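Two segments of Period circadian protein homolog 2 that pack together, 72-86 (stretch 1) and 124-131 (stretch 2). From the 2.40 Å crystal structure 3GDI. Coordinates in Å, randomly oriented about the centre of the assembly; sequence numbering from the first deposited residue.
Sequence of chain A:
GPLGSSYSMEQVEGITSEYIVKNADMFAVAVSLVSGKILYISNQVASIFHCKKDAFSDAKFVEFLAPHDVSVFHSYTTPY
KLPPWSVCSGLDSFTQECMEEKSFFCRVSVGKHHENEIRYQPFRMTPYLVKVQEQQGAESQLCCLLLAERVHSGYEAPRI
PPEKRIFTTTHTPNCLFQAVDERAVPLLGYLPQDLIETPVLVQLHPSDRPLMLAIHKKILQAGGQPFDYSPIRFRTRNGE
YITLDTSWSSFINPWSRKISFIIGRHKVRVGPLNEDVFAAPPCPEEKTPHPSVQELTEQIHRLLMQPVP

Stretch 1 72-86: VFHSYTTPYKLPPWS
Stretch 2 124-131: RMTPYLVK

Stretch 1 opens as the last part of a helix, with phi/psi near -60/-45 from V72 to S75 and Y76 N bonded to V72 O at 3.1 Å; stretch 2 is an extended strand, and 560 Å² is buried between them. The helix stands off from the strand, F73 and M125 having CA atoms 9.4 Å apart. F73 (chi1 t, chi2 -85°) bridges this gap: its CA-to-CB bond points sideways, but the ring reaches in, and CE of M125 (chi1 m, chi2 t, chi3 m) meets the ring edge, 4.2 Å from F73 CD2. At Y76 the backbone makes the contact, its O lying 3.7 Å from P127 CG. T77 (chi1 p) turns its hydroxyl back on the helix, OG1 donating to F73 O at 2.5 Å.

A type I turn from T78 to K81 follows, and K81, with an extended side chain (m, t, t, t), donates from NZ to S75 O at 2.7 Å, tying the loop to the helix. L82 has positive phi (62/153) and points toward the strand; its off-rotamer side chain (chi1 -24°, chi2 124°) brings CD2 to 3.4 Å from P127 CB, an apolar contact.

From P83 the loop is extended (-111/134, -58/140 at P84) and pairs with the strand through a single parallel bridge, chains running the same general way, P84 opposite L129, CA-CA 4.7 Å. Two weak hydrogen bonds flank P84: L129 N to P83 O, 3.4 Å, and W85 N to L129 O, 3.3 Å, both at 163°. P83 CG lies 3.9 Å from Y128 CD1.

W85 (chi1 t, chi2 -62°) closes the contact. Its six-membered ring meets Y128 (chi1 m, chi2 -59°) obliquely, with centroids 4.6 Å apart, planes at 60° and CZ3 3.3 Å from Y128 CD2, while W85 CB packs 3.8 Å from V130 CG2 (chi1 t).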

ATOM      1  N   VAL A  72       2.498   9.332   7.418  1.00 46.78           N
ATOM      2  CA  VAL A  72       2.469   7.938   7.852  1.00 46.79           C
ATOM      3  C   VAL A  72       1.719   7.819   9.182  1.00 47.27           C
ATOM      4  O   VAL A  72       0.810   7.004   9.321  1.00 46.97           O
ATOM      5  CB  VAL A  72       3.912   7.394   8.014  1.00 46.86           C
ATOM      6  CG1 VAL A  72       3.895   5.970   8.550  1.00 44.45           C
ATOM      7  CG2 VAL A  72       4.625   7.452   6.671  1.00 45.96           C
ATOM      8  N   PHE A  73       2.107   8.649  10.148  1.00 48.43           N
ATOM      9  CA  PHE A  73       1.494   8.670  11.475  1.00 49.34           C
ATOM     10  C   PHE A  73      -0.019   8.850  11.415  1.00 49.75           C
ATOM     11  O   PHE A  73      -0.751   8.179  12.117  1.00 50.94           O
ATOM     12  CB  PHE A  73       2.124   9.798  12.313  1.00 48.42           C
ATOM     13  CG  PHE A  73       1.433  10.047  13.627  1.00 46.43           C
ATOM     14  CD1 PHE A  73       0.319  10.877  13.699  1.00 46.67           C
ATOM     15  CD2 PHE A  73       1.889   9.442  14.790  1.00 45.50           C
ATOM     16  CE1 PHE A  73      -0.332  11.098  14.912  1.00 44.68           C
ATOM     17  CE2 PHE A  73       1.250   9.654  16.001  1.00 44.80           C
ATOM     18  CZ  PHE A  73       0.135  10.487  16.063  1.00 45.65           C
ATOM     19  N   HIS A  74      -0.483   9.771  10.582  1.00 51.84           N
ATOM     20  CA  HIS A  74      -1.912  10.026  10.441  1.00 53.62           C
ATOM     21  C   HIS A  74      -2.618   8.824   9.836  1.00 56.81           C
ATOM     22  O   HIS A  74      -3.717   8.449  10.254  1.00 57.25           O
ATOM     23  CB  HIS A  74      -2.131  11.253   9.557  1.00 51.96           C
ATOM     24  CG  HIS A  74      -1.821  12.548  10.240  1.00 52.76           C
ATOM     25  ND1 HIS A  74      -1.268  13.625   9.581  1.00 51.01           N
ATOM     26  CD2 HIS A  74      -1.998  12.942  11.526  1.00 51.13           C
ATOM     27  CE1 HIS A  74      -1.117  14.627  10.430  1.00 50.99           C
ATOM     28  NE2 HIS A  74      -1.552  14.238  11.616  1.00 51.34           N
ATOM     29  N   SER A  75      -1.978   8.217   8.844  1.00 59.33           N
ATOM     30  CA  SER A  75      -2.548   7.051   8.181  1.00 60.02           C
ATOM     31  C   SER A  75      -2.804   5.893   9.149  1.00 59.95           C
ATOM     32  O   SER A  75      -3.872   5.291   9.127  1.00 62.09           O
ATOM     33  CB  SER A  75      -1.626   6.585   7.057  1.00 58.44           C
ATOM     34  OG  SER A  75      -2.016   5.306   6.604  1.00 59.80           O
ATOM     35  N   TYR A  76      -1.829   5.592   9.999  1.00 58.91           N
ATOM     36  CA  TYR A  76      -1.957   4.496  10.950  1.00 60.11           C
ATOM     37  C   TYR A  76      -2.691   4.866  12.233  1.00 61.04           C
ATOM     38  O   TYR A  76      -2.916   4.014  13.086  1.00 61.98           O
ATOM     39  CB  TYR A  76      -0.571   3.945  11.302  1.00 61.69           C
ATOM     40  CG  TYR A  76       0.047   3.053  10.238  1.00 63.56           C
ATOM     41  CD1 TYR A  76      -0.360   1.718  10.088  1.00 63.85           C
ATOM     42  CD2 TYR A  76       1.045   3.534   9.387  1.00 63.99           C
ATOM     43  CE1 TYR A  76       0.216   0.884   9.121  1.00 62.10           C
ATOM     44  CE2 TYR A  76       1.628   2.707   8.414  1.00 65.39           C
ATOM     45  CZ  TYR A  76       1.206   1.382   8.289  1.00 64.05           C
ATOM     46  OH  TYR A  76       1.770   0.573   7.330  1.00 61.65           O
ATOM     47  N   THR A  77      -3.059   6.132  12.379  1.00 61.99           N
ATOM     48  CA  THR A  77      -3.764   6.572  13.577  1.00 61.46           C
ATOM     49  C   THR A  77      -5.172   6.990  13.199  1.00 63.91           C
ATOM     50  O   THR A  77      -5.915   7.534  14.014  1.00 63.37           O
ATOM     51  CB  THR A  77      -3.037   7.759  14.265  1.00 60.47           C
ATOM     52  OG1 THR A  77      -2.876   8.834  13.333  1.00 59.10           O
ATOM     53  CG2 THR A  77      -1.671   7.329  14.772  1.00 57.28           C
ATOM     54  N   THR A  78      -5.527   6.728  11.945  1.00 66.85           N
ATOM     55  CA  THR A  78      -6.851   7.042  11.420  1.00 69.37           C
ATOM     56  C   THR A  78      -7.886   6.285  12.248  1.00 71.81           C
ATOM     57  O   THR A  78      -7.749   5.083  12.468  1.00 73.00           O
ATOM     58  CB  THR A  78      -6.979   6.602   9.947  1.00 68.84           C
ATOM     59  OG1 THR A  78      -5.937   7.210   9.170  1.00 67.45           O
ATOM     60  CG2 THR A  78      -8.325   7.008   9.385  1.00 67.77           C
ATOM     61  N   PRO A  79      -8.933   6.982  12.720  1.00 74.07           N
ATOM     62  CA  PRO A  79     -10.014   6.414  13.533  1.00 75.39           C
ATOM     63  C   PRO A  79     -10.582   5.061  13.100  1.00 76.56           C
ATOM     64  O   PRO A  79     -10.550   4.111  13.880  1.00 75.80           O
ATOM     65  CB  PRO A  79     -11.061   7.516  13.513  1.00 74.94           C
ATOM     66  CG  PRO A  79     -10.209   8.737  13.567  1.00 75.45           C
ATOM     67  CD  PRO A  79      -9.130   8.432  12.543  1.00 75.26           C
ATOM     68  N   TYR A  80     -11.098   4.956  11.876  1.00 78.31           N
ATOM     69  CA  TYR A  80     -11.669   3.682  11.438  1.00 80.54           C
ATOM     70  C   TYR A  80     -10.663   2.531  11.466  1.00 81.80           C
ATOM     71  O   TYR A  80     -10.955   1.426  11.015  1.00 80.85           O
ATOM     72  CB  TYR A  80     -12.307   3.803  10.045  1.00 80.85           C
ATOM     73  CG  TYR A  80     -11.346   3.977   8.889  1.00 81.26           C
ATOM     74  CD1 TYR A  80     -11.383   5.123   8.097  1.00 81.29           C
ATOM     75  CD2 TYR A  80     -10.429   2.979   8.559  1.00 80.78           C
ATOM     76  CE1 TYR A  80     -10.532   5.271   7.004  1.00 82.46           C
ATOM     77  CE2 TYR A  80      -9.574   3.117   7.472  1.00 81.69           C
ATOM     78  CZ  TYR A  80      -9.631   4.263   6.699  1.00 81.96           C
ATOM     79  OH  TYR A  80      -8.779   4.402   5.627  1.00 84.15           O
ATOM     80  N   LYS A  81      -9.475   2.803  11.988  1.00 83.57           N
ATOM     81  CA  LYS A  81      -8.439   1.786  12.122  1.00 85.64           C
ATOM     82  C   LYS A  81      -8.177   1.687  13.614  1.00 88.62           C
ATOM     83  O   LYS A  81      -8.986   2.143  14.423  1.00 89.70           O
ATOM     84  CB  LYS A  81      -7.153   2.206  11.412  1.00 83.56           C
ATOM     85  CG  LYS A  81      -7.308   2.453   9.929  1.00 81.08           C
ATOM     86  CD  LYS A  81      -5.997   2.891   9.304  1.00 78.12           C
ATOM     87  CE  LYS A  81      -6.173   3.181   7.822  1.00 77.57           C
ATOM     88  NZ  LYS A  81      -4.933   3.702   7.184  1.00 75.59           N
ATOM     89  N   LEU A  82      -7.047   1.101  13.982  1.00 92.08           N
ATOM     90  CA  LEU A  82      -6.689   0.971  15.391  1.00 95.55           C
ATOM     91  C   LEU A  82      -7.693   0.127  16.170  1.00 98.00           C
ATOM     92  O   LEU A  82      -8.868   0.036  15.808  1.00 97.54           O
ATOM     93  CB  LEU A  82      -6.617   2.348  16.060  1.00 94.60           C
ATOM     94  CG  LEU A  82      -6.357   3.584  15.203  1.00 94.23           C
ATOM     95  CD1 LEU A  82      -7.488   4.580  15.426  1.00 92.98           C
ATOM     96  CD2 LEU A  82      -5.012   4.195  15.563  1.00 94.72           C
ATOM     97  N   PRO A  83      -7.229  -0.512  17.252  1.00100.48           N
ATOM     98  CA  PRO A  83      -8.096  -1.341  18.087  1.00102.49           C
ATOM     99  C   PRO A  83      -8.306  -0.692  19.459  1.00103.89           C
ATOM    100  O   PRO A  83      -7.353  -0.216  20.084  1.00104.43           O
ATOM    101  CB  PRO A  83      -7.311  -2.634  18.187  1.00102.64           C
ATOM    102  CG  PRO A  83      -5.913  -2.115  18.368  1.00102.27           C
ATOM    103  CD  PRO A  83      -5.820  -0.924  17.411  1.00101.12           C
ATOM    104  N   PRO A  84      -9.561  -0.651  19.937  1.00104.62           N
ATOM    105  CA  PRO A  84      -9.846  -0.053  21.244  1.00104.76           C
ATOM    106  C   PRO A  84      -9.021  -0.780  22.302  1.00104.98           C
ATOM    107  O   PRO A  84      -8.877  -1.999  22.239  1.00104.83           O
ATOM    108  CB  PRO A  84     -11.341  -0.300  21.412  1.00104.81           C
ATOM    109  CG  PRO A  84     -11.846  -0.273  19.997  1.00104.79           C
ATOM    110  CD  PRO A  84     -10.803  -1.089  19.278  1.00104.46           C
ATOM    111  N   TRP A  85      -8.471  -0.048  23.263  1.00105.26           N
ATOM    112  CA  TRP A  85      -7.672  -0.693  24.295  1.00106.46           C
ATOM    113  C   TRP A  85      -8.537  -1.685  25.059  1.00107.35           C
ATOM    114  O   TRP A  85      -9.345  -1.291  25.903  1.00107.87           O
ATOM    115  CB  TRP A  85      -7.097   0.333  25.270  1.00106.64           C
ATOM    116  CG  TRP A  85      -6.057  -0.260  26.170  1.00107.38           C
ATOM    117  CD1 TRP A  85      -6.233  -1.263  27.080  1.00107.26           C
ATOM    118  CD2 TRP A  85      -4.666   0.078  26.211  1.00108.11           C
ATOM    119  NE1 TRP A  85      -5.038  -1.573  27.681  1.00107.70           N
ATOM    120  CE2 TRP A  85      -4.059  -0.766  27.166  1.00108.23           C
ATOM    121  CE3 TRP A  85      -3.871   1.011  25.530  1.00108.95           C
ATOM    122  CZ2 TRP A  85      -2.692  -0.703  27.462  1.00108.61           C
ATOM    123  CZ3 TRP A  85      -2.510   1.072  25.825  1.00109.29           C
ATOM    124  CH2 TRP A  85      -1.937   0.219  26.781  1.00108.78           C
ATOM    125  N   SER A  86      -8.359  -2.969  24.759  1.00107.96           N
ATOM    126  CA  SER A  86      -9.121  -4.037  25.404  1.00108.26           C
ATOM    127  C   SER A  86     -10.623  -3.759  25.377  1.00107.94           C
ATOM    128  O   SER A  86     -11.331  -4.203  24.472  1.00107.61           O
ATOM    129  CB  SER A  86      -8.657  -4.215  26.855  1.00107.98           C
ATOM    130  OG  SER A  86      -7.276  -4.525  26.911  1.00107.94           O
ATOM    131  N   ARG A 124       9.309   2.270  17.158  1.00 60.71           N
ATOM    132  CA  ARG A 124       8.256   1.383  16.713  1.00 62.34           C
ATOM    133  C   ARG A 124       7.087   1.813  17.558  1.00 63.19           C
ATOM    134  O   ARG A 124       7.230   1.962  18.769  1.00 64.20           O
ATOM    135  CB  ARG A 124       8.603  -0.064  17.014  1.00 64.76           C
ATOM    136  CG  ARG A 124       7.578  -1.046  16.493  1.00 67.97           C
ATOM    137  CD  ARG A 124       7.172  -2.026  17.576  1.00 72.70           C
ATOM    138  NE  ARG A 124       6.287  -3.065  17.061  1.00 76.25           N
ATOM    139  CZ  ARG A 124       5.639  -3.941  17.820  1.00 76.24           C
ATOM    140  NH1 ARG A 124       5.775  -3.903  19.137  1.00 77.22           N
ATOM    141  NH2 ARG A 124       4.856  -4.856  17.261  1.00 76.99           N
ATOM    142  N   MET A 125       5.935   2.023  16.939  1.00 63.99           N
ATOM    143  CA  MET A 125       4.779   2.463  17.693  1.00 64.86           C
ATOM    144  C   MET A 125       3.521   1.644  17.461  1.00 65.63           C
ATOM    145  O   MET A 125       3.236   1.224  16.341  1.00 66.12           O
ATOM    146  CB  MET A 125       4.505   3.927  17.378  1.00 66.64           C
ATOM    147  CG  MET A 125       5.703   4.819  17.603  1.00 67.89           C
ATOM    148  SD  MET A 125       5.232   6.547  17.592  1.00 72.84           S
ATOM    149  CE  MET A 125       5.084   6.847  15.815  1.00 70.12           C
ATOM    150  N   THR A 126       2.774   1.416  18.535  1.00 66.25           N
ATOM    151  CA  THR A 126       1.531   0.664  18.464  1.00 67.61           C
ATOM    152  C   THR A 126       0.438   1.629  18.906  1.00 68.95           C
ATOM    153  O   THR A 126       0.481   2.161  20.018  1.00 68.96           O
ATOM    154  CB  THR A 126       1.543  -0.553  19.406  1.00 67.73           C
ATOM    155  OG1 THR A 126       2.833  -1.175  19.380  1.00 67.52           O
ATOM    156  CG2 THR A 126       0.505  -1.572  18.957  1.00 68.84           C
ATOM    157  N   PRO A 127      -0.551   1.874  18.031  1.00 69.91           N
ATOM    158  CA  PRO A 127      -1.680   2.774  18.265  1.00 72.18           C
ATOM    159  C   PRO A 127      -2.918   2.143  18.892  1.00 75.41           C
ATOM    160  O   PRO A 127      -3.403   1.105  18.431  1.00 75.43           O
ATOM    161  CB  PRO A 127      -1.968   3.300  16.870  1.00 70.86           C
ATOM    162  CG  PRO A 127      -1.796   2.063  16.056  1.00 69.72           C
ATOM    163  CD  PRO A 127      -0.529   1.440  16.622  1.00 69.45           C
ATOM    164  N   TYR A 128      -3.437   2.798  19.927  1.00 78.29           N
ATOM    165  CA  TYR A 128      -4.632   2.331  20.623  1.00 81.55           C
ATOM    166  C   TYR A 128      -5.646   3.463  20.759  1.00 83.20           C
ATOM    167  O   TYR A 128      -5.287   4.587  21.111  1.00 83.44           O
ATOM    168  CB  TYR A 128      -4.266   1.813  22.017  1.00 81.64           C
ATOM    169  CG  TYR A 128      -3.427   0.564  21.996  1.00 82.97           C
ATOM    170  CD1 TYR A 128      -3.898  -0.601  21.387  1.00 83.85           C
ATOM    171  CD2 TYR A 128      -2.166   0.538  22.587  1.00 83.59           C
ATOM    172  CE1 TYR A 128      -3.131  -1.765  21.368  1.00 85.17           C
ATOM    173  CE2 TYR A 128      -1.388  -0.621  22.578  1.00 84.86           C
ATOM    174  CZ  TYR A 128      -1.876  -1.770  21.967  1.00 85.74           C
ATOM    175  OH  TYR A 128      -1.122  -2.923  21.960  1.00 85.71           O
ATOM    176  N   LEU A 129      -6.909   3.163  20.473  1.00 85.37           N
ATOM    177  CA  LEU A 129      -7.974   4.156  20.578  1.00 87.91           C
ATOM    178  C   LEU A 129      -8.378   4.245  22.056  1.00 89.96           C
ATOM    179  O   LEU A 129      -8.690   3.228  22.677  1.00 91.14           O
ATOM    180  CB  LEU A 129      -9.160   3.725  19.712  1.00 87.59           C
ATOM    181  CG  LEU A 129     -10.086   4.805  19.149  1.00 87.64           C
ATOM    182  CD1 LEU A 129     -11.049   4.172  18.150  1.00 86.74           C
ATOM    183  CD2 LEU A 129     -10.841   5.489  20.277  1.00 87.28           C
ATOM    184  N   VAL A 130      -8.362   5.454  22.618  1.00 92.09           N
ATOM    185  CA  VAL A 130      -8.699   5.656  24.034  1.00 93.44           C
ATOM    186  C   VAL A 130      -9.379   7.000  24.335  1.00 94.72           C
ATOM    187  O   VAL A 130      -8.991   8.039  23.802  1.00 95.29           O
ATOM    188  CB  VAL A 130      -7.426   5.534  24.916  1.00 92.53           C
ATOM    189  CG1 VAL A 130      -7.696   6.047  26.315  1.00 92.66           C
ATOM    190  CG2 VAL A 130      -6.986   4.087  24.982  1.00 92.15           C
ATOM    191  N   LYS A 131     -10.385   6.968  25.211  1.00 96.13           N
ATOM    192  CA  LYS A 131     -11.132   8.167  25.600  1.00 97.23           C
ATOM    193  C   LYS A 131     -10.505   8.931  26.773  1.00 97.35           C
ATOM    194  O   LYS A 131      -9.883   8.337  27.656  1.00 97.11           O
ATOM    195  CB  LYS A 131     -12.569   7.791  25.972  1.00 97.91           C
ATOM    196  CG  LYS A 131     -13.417   7.277  24.820  1.00 99.29           C
ATOM    197  CD  LYS A 131     -14.815   6.913  25.306  1.00100.69           C
ATOM    198  CE  LYS A 131     -15.511   8.108  25.953  1.00101.48           C
ATOM    199  NZ  LYS A 131     -16.798   7.733  26.614  1.00101.49           N
TER